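Local coordinates for 199aa long hypothetical Trp repressor binding protein (Sulfolobus tokodaii, PDB 2ZKI) that is of unknown function but, as a flavodoxin-like member of the NADPH-dependent FMN reductase family, probably binds FMN and may act as a quinone oxidoreductase, at residues K4-I17 with D67-R81. Sequence-based numbering, arbitrary orientation.
Sequences KPNILVLFYGYGSI and DMRWADGFAIGSPTR. With SO4 (sulfate ion), chain I; SO4 (sulfate ion), chain N.
Strands 6-11 and 73-79 are parallel neighbours in the middle of the sheet, and Leu8 on one lies beside Phe74 on the other. Backbone bonds run alternately between them. Leu8 N donates to Gly73 O, and Leu8 O accepts from Ala75 N at 2.8 Å in a nearly straight bond. Leu10 repeats the pattern with Ala75 O and Gly77 N, and Tyr12 N bonds Gly77 O. At the start, Asp72 N gives a 2.7 Å bond to Asn6 O, while Asp72 OD2 takes Asn6 N on its anti lone pair. The same OD2 forms a salt bridge with Lys195, so the carboxylate ties the strand entry to helix 174-195. The Asn6 amide stacks on the Trp70 ring, the planes 14° apart. Asn6 CB sits over the Trp70 six-membered ring, 3.5 Å from its centroid, in a CH-pi contact.

The order 34-39, 6-11, 73-79, 109-115, 140-141 is that of a flavodoxin-like fold. Helix 65-70 packs on the face bearing Leu8 and Leu10. With CG anti to the backbone N (chi1 -174°), Leu8 sends CD1 to Asp67 CB and CD2 to the Phe74 ring edge, 3.6 Å from CE1. Met68 SD lies 3.8 Å from Leu8 CD2. On the other face, Val9 CG2 meets Ala75 CB at 4.1 Å.

The loop after strand 6-11 and the segment from Pro79 to Arg81 meet at a sulfate, probably from the crystallisation liquor. Tyr14 N donates to its O4, and Arg81 NH2 approaches its O3 to 2.8 Å. The loop after the first strand holds the FMN phosphate in flavodoxins, so the anion probably marks that site. Pro79 sits between the Tyr12 ring edge and Ile17. A water joins Tyr12 OH to Arg81 NH1, and Glu42 also bonds this hydroxyl.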
# COMPACT_ATOMS: atom_id res chain seq x y z
N LYS A 4 31.34 -7.36 12.82
CA LYS A 4 30.41 -6.50 13.54
C LYS A 4 29.66 -5.59 12.55
O LYS A 4 30.30 -4.92 11.74
CB LYS A 4 31.17 -5.66 14.57
CG LYS A 4 30.34 -5.15 15.73
CD LYS A 4 31.16 -4.20 16.60
CE LYS A 4 30.43 -3.83 17.87
NZ LYS A 4 31.24 -2.90 18.71
N PRO A 5 28.32 -5.59 12.61
CA PRO A 5 27.52 -4.83 11.64
C PRO A 5 27.36 -3.35 12.01
O PRO A 5 27.24 -3.00 13.19
CB PRO A 5 26.17 -5.54 11.67
CG PRO A 5 26.06 -6.09 13.06
CD PRO A 5 27.46 -6.31 13.58
N ASN A 6 27.36 -2.50 10.98
CA ASN A 6 27.12 -1.07 11.16
C ASN A 6 25.65 -0.74 10.97
O ASN A 6 25.06 -1.06 9.94
CB ASN A 6 27.97 -0.25 10.19
CG ASN A 6 29.46 -0.38 10.44
OD1 ASN A 6 30.25 -0.43 9.50
ND2 ASN A 6 29.86 -0.42 11.71
N ILE A 7 25.06 -0.11 11.98
CA ILE A 7 23.64 0.24 11.95
C ILE A 7 23.47 1.75 11.88
O ILE A 7 23.91 2.48 12.78
CB ILE A 7 22.87 -0.35 13.16
CG1 ILE A 7 22.93 -1.89 13.15
CG2 ILE A 7 21.42 0.15 13.21
CD1 ILE A 7 22.40 -2.56 11.88
N LEU A 8 22.82 2.21 10.81
CA LEU A 8 22.49 3.62 10.66
C LEU A 8 21.04 3.87 11.04
O LEU A 8 20.12 3.30 10.45
CB LEU A 8 22.75 4.10 9.22
CG LEU A 8 22.60 5.60 8.93
CD1 LEU A 8 23.80 6.38 9.44
CD2 LEU A 8 22.40 5.84 7.45
N VAL A 9 20.84 4.73 12.03
CA VAL A 9 19.50 5.17 12.41
C VAL A 9 19.25 6.53 11.76
O VAL A 9 19.80 7.55 12.18
CB VAL A 9 19.30 5.21 13.94
CG1 VAL A 9 17.89 5.64 14.29
CG2 VAL A 9 19.60 3.85 14.57
N LEU A 10 18.44 6.51 10.71
CA LEU A 10 18.13 7.70 9.93
C LEU A 10 16.71 8.15 10.21
O LEU A 10 15.79 7.33 10.25
CB LEU A 10 18.31 7.39 8.44
CG LEU A 10 18.07 8.48 7.39
CD1 LEU A 10 19.02 9.63 7.59
CD2 LEU A 10 18.23 7.89 6.00
N PHE A 11 16.52 9.45 10.40
CA PHE A 11 15.19 9.99 10.72
C PHE A 11 14.99 11.45 10.34
O PHE A 11 15.94 12.23 10.30
CB PHE A 11 14.87 9.77 12.21
CG PHE A 11 15.62 10.68 13.15
CD1 PHE A 11 16.89 10.34 13.59
CD2 PHE A 11 15.04 11.86 13.61
CE1 PHE A 11 17.59 11.18 14.46
CE2 PHE A 11 15.73 12.70 14.48
CZ PHE A 11 17.00 12.36 14.91
N TYR A 12 13.74 11.80 10.06
CA TYR A 12 13.31 13.19 10.02
C TYR A 12 12.60 13.49 11.33
O TYR A 12 11.97 12.60 11.92
CB TYR A 12 12.36 13.44 8.84
CG TYR A 12 11.76 14.83 8.81
CD1 TYR A 12 12.39 15.88 8.15
CD2 TYR A 12 10.55 15.10 9.47
CE1 TYR A 12 11.84 17.16 8.14
CE2 TYR A 12 9.99 16.37 9.47
CZ TYR A 12 10.64 17.40 8.79
OH TYR A 12 10.08 18.66 8.79
N GLY A 13 12.70 14.73 11.81
CA GLY A 13 11.88 15.16 12.95
C GLY A 13 12.59 15.85 14.09
O GLY A 13 13.82 15.92 14.14
N TYR A 14 11.78 16.35 15.03
CA TYR A 14 12.27 17.18 16.13
C TYR A 14 11.63 16.81 17.47
O TYR A 14 12.05 17.31 18.52
CB TYR A 14 12.00 18.67 15.81
CG TYR A 14 12.51 19.12 14.46
CD1 TYR A 14 13.84 19.53 14.29
CD2 TYR A 14 11.67 19.13 13.35
CE1 TYR A 14 14.31 19.94 13.05
CE2 TYR A 14 12.14 19.54 12.10
CZ TYR A 14 13.46 19.94 11.96
OH TYR A 14 13.94 20.35 10.74
N GLY A 15 10.62 15.94 17.43
CA GLY A 15 9.85 15.58 18.62
C GLY A 15 10.12 14.20 19.18
O GLY A 15 11.27 13.84 19.45
N SER A 16 9.04 13.43 19.36
CA SER A 16 9.11 12.08 19.94
C SER A 16 9.78 11.05 19.03
O SER A 16 10.17 9.97 19.48
CB SER A 16 7.72 11.60 20.35
OG SER A 16 6.80 11.67 19.27
N ILE A 17 9.90 11.38 17.74
CA ILE A 17 10.58 10.53 16.77
C ILE A 17 12.08 10.44 17.07
O ILE A 17 12.71 9.41 16.81
CB ILE A 17 10.31 11.01 15.30
CG1 ILE A 17 10.87 10.02 14.27
CG2 ILE A 17 10.83 12.42 15.06
CD1 ILE A 17 9.93 8.88 13.93
N ASP A 67 27.46 7.93 4.94
CA ASP A 67 26.77 7.20 6.01
C ASP A 67 25.98 6.00 5.48
O ASP A 67 25.85 4.98 6.17
CB ASP A 67 25.84 8.14 6.78
CG ASP A 67 26.59 9.16 7.61
OD1 ASP A 67 26.06 10.28 7.80
OD2 ASP A 67 27.71 8.87 8.08
N MET A 68 25.45 6.12 4.27
CA MET A 68 24.71 5.05 3.62
C MET A 68 25.65 3.94 3.14
O MET A 68 25.29 2.76 3.17
CB MET A 68 23.89 5.59 2.44
CG MET A 68 22.98 6.77 2.78
SD MET A 68 21.55 6.34 3.80
CE MET A 68 20.52 5.47 2.62
N ARG A 69 26.85 4.32 2.70
CA ARG A 69 27.87 3.37 2.27
C ARG A 69 28.46 2.62 3.47
O ARG A 69 28.75 1.43 3.39
CB ARG A 69 28.99 4.08 1.51
CG ARG A 69 28.58 4.72 0.20
CD ARG A 69 29.75 5.45 -0.43
NE ARG A 69 29.41 6.02 -1.73
CZ ARG A 69 29.12 7.30 -1.95
NH1 ARG A 69 29.13 8.17 -0.96
NH2 ARG A 69 28.83 7.70 -3.18
N TRP A 70 28.62 3.35 4.57
CA TRP A 70 29.19 2.83 5.81
C TRP A 70 28.34 1.71 6.41
O TRP A 70 28.87 0.68 6.82
CB TRP A 70 29.32 3.99 6.81
CG TRP A 70 29.67 3.58 8.22
CD1 TRP A 70 30.91 3.30 8.70
CD2 TRP A 70 28.76 3.44 9.32
NE1 TRP A 70 30.84 2.97 10.04
CE2 TRP A 70 29.53 3.05 10.44
CE3 TRP A 70 27.38 3.59 9.47
CZ2 TRP A 70 28.96 2.83 11.70
CZ3 TRP A 70 26.81 3.37 10.72
CH2 TRP A 70 27.60 2.98 11.82
N ALA A 71 27.02 1.93 6.42
CA ALA A 71 26.08 1.05 7.10
C ALA A 71 25.93 -0.33 6.45
O ALA A 71 26.04 -0.47 5.23
CB ALA A 71 24.72 1.72 7.21
N ASP A 72 25.69 -1.33 7.29
CA ASP A 72 25.34 -2.68 6.85
C ASP A 72 23.86 -2.96 7.09
O ASP A 72 23.33 -3.98 6.65
CB ASP A 72 26.19 -3.72 7.59
CG ASP A 72 27.68 -3.57 7.32
OD1 ASP A 72 28.10 -3.77 6.16
OD2 ASP A 72 28.42 -3.26 8.27
N GLY A 73 23.20 -2.03 7.80
CA GLY A 73 21.77 -2.13 8.11
C GLY A 73 21.18 -0.78 8.45
O GLY A 73 21.89 0.12 8.94
N PHE A 74 19.88 -0.62 8.20
CA PHE A 74 19.23 0.69 8.29
C PHE A 74 17.97 0.70 9.15
O PHE A 74 17.14 -0.20 9.06
CB PHE A 74 18.87 1.18 6.89
CG PHE A 74 20.06 1.50 6.04
CD1 PHE A 74 20.61 2.78 6.04
CD2 PHE A 74 20.63 0.53 5.22
CE1 PHE A 74 21.71 3.08 5.24
CE2 PHE A 74 21.73 0.82 4.42
CZ PHE A 74 22.27 2.09 4.43
N ALA A 75 17.85 1.74 9.97
CA ALA A 75 16.62 2.03 10.71
C ALA A 75 16.12 3.40 10.28
O ALA A 75 16.50 4.43 10.84
CB ALA A 75 16.87 1.98 12.21
N ILE A 76 15.26 3.40 9.26
CA ILE A 76 14.77 4.64 8.65
C ILE A 76 13.39 5.02 9.19
O ILE A 76 12.45 4.23 9.12
CB ILE A 76 14.76 4.55 7.10
CG1 ILE A 76 16.19 4.33 6.57
CG2 ILE A 76 14.14 5.80 6.47
CD1 ILE A 76 16.28 3.86 5.13
N GLY A 77 13.28 6.23 9.72
CA GLY A 77 12.05 6.69 10.35
C GLY A 77 11.65 8.12 10.04
O GLY A 77 12.46 8.91 9.58
N SER A 78 10.38 8.42 10.31
CA SER A 78 9.79 9.74 10.08
C SER A 78 8.40 9.79 10.71
O SER A 78 7.66 8.81 10.65
CB SER A 78 9.66 10.02 8.58
OG SER A 78 8.78 11.11 8.33
N PRO A 79 8.04 10.95 11.31
CA PRO A 79 6.67 11.11 11.78
C PRO A 79 5.71 11.11 10.60
O PRO A 79 6.05 11.62 9.53
CB PRO A 79 6.68 12.48 12.47
CG PRO A 79 7.84 13.20 11.87
CD PRO A 79 8.86 12.14 11.57
N THR A 80 4.53 10.52 10.78
CA THR A 80 3.57 10.40 9.69
C THR A 80 3.20 11.77 9.11
O THR A 80 2.97 12.73 9.84
CB THR A 80 2.29 9.64 10.12
OG1 THR A 80 1.55 9.25 8.96
CG2 THR A 80 1.40 10.49 11.02
N ARG A 81 3.18 11.84 7.78
CA ARG A 81 2.69 13.02 7.08
C ARG A 81 1.61 12.60 6.09
O ARG A 81 1.84 12.53 4.88
CB ARG A 81 3.83 13.79 6.41
CG ARG A 81 4.78 14.48 7.39
CD ARG A 81 4.08 15.54 8.24
NE ARG A 81 4.58 15.55 9.61
CZ ARG A 81 5.47 16.41 10.09
NH1 ARG A 81 5.98 17.36 9.32
NH2 ARG A 81 5.85 16.33 11.36
S SO4 I . 8.05 16.35 14.74
O1 SO4 I . 7.92 16.93 16.08
O2 SO4 I . 8.29 14.92 14.85
O3 SO4 I . 6.82 16.60 13.99
O4 SO4 I . 9.18 16.97 14.05
S SO4 N . 29.70 11.10 -2.59
O1 SO4 N . 30.41 10.64 -1.40
O2 SO4 N . 29.47 12.54 -2.47
O3 SO4 N . 30.50 10.83 -3.78
O4 SO4 N . 28.42 10.41 -2.69
O HOH W 1 7.79 19.39 10.61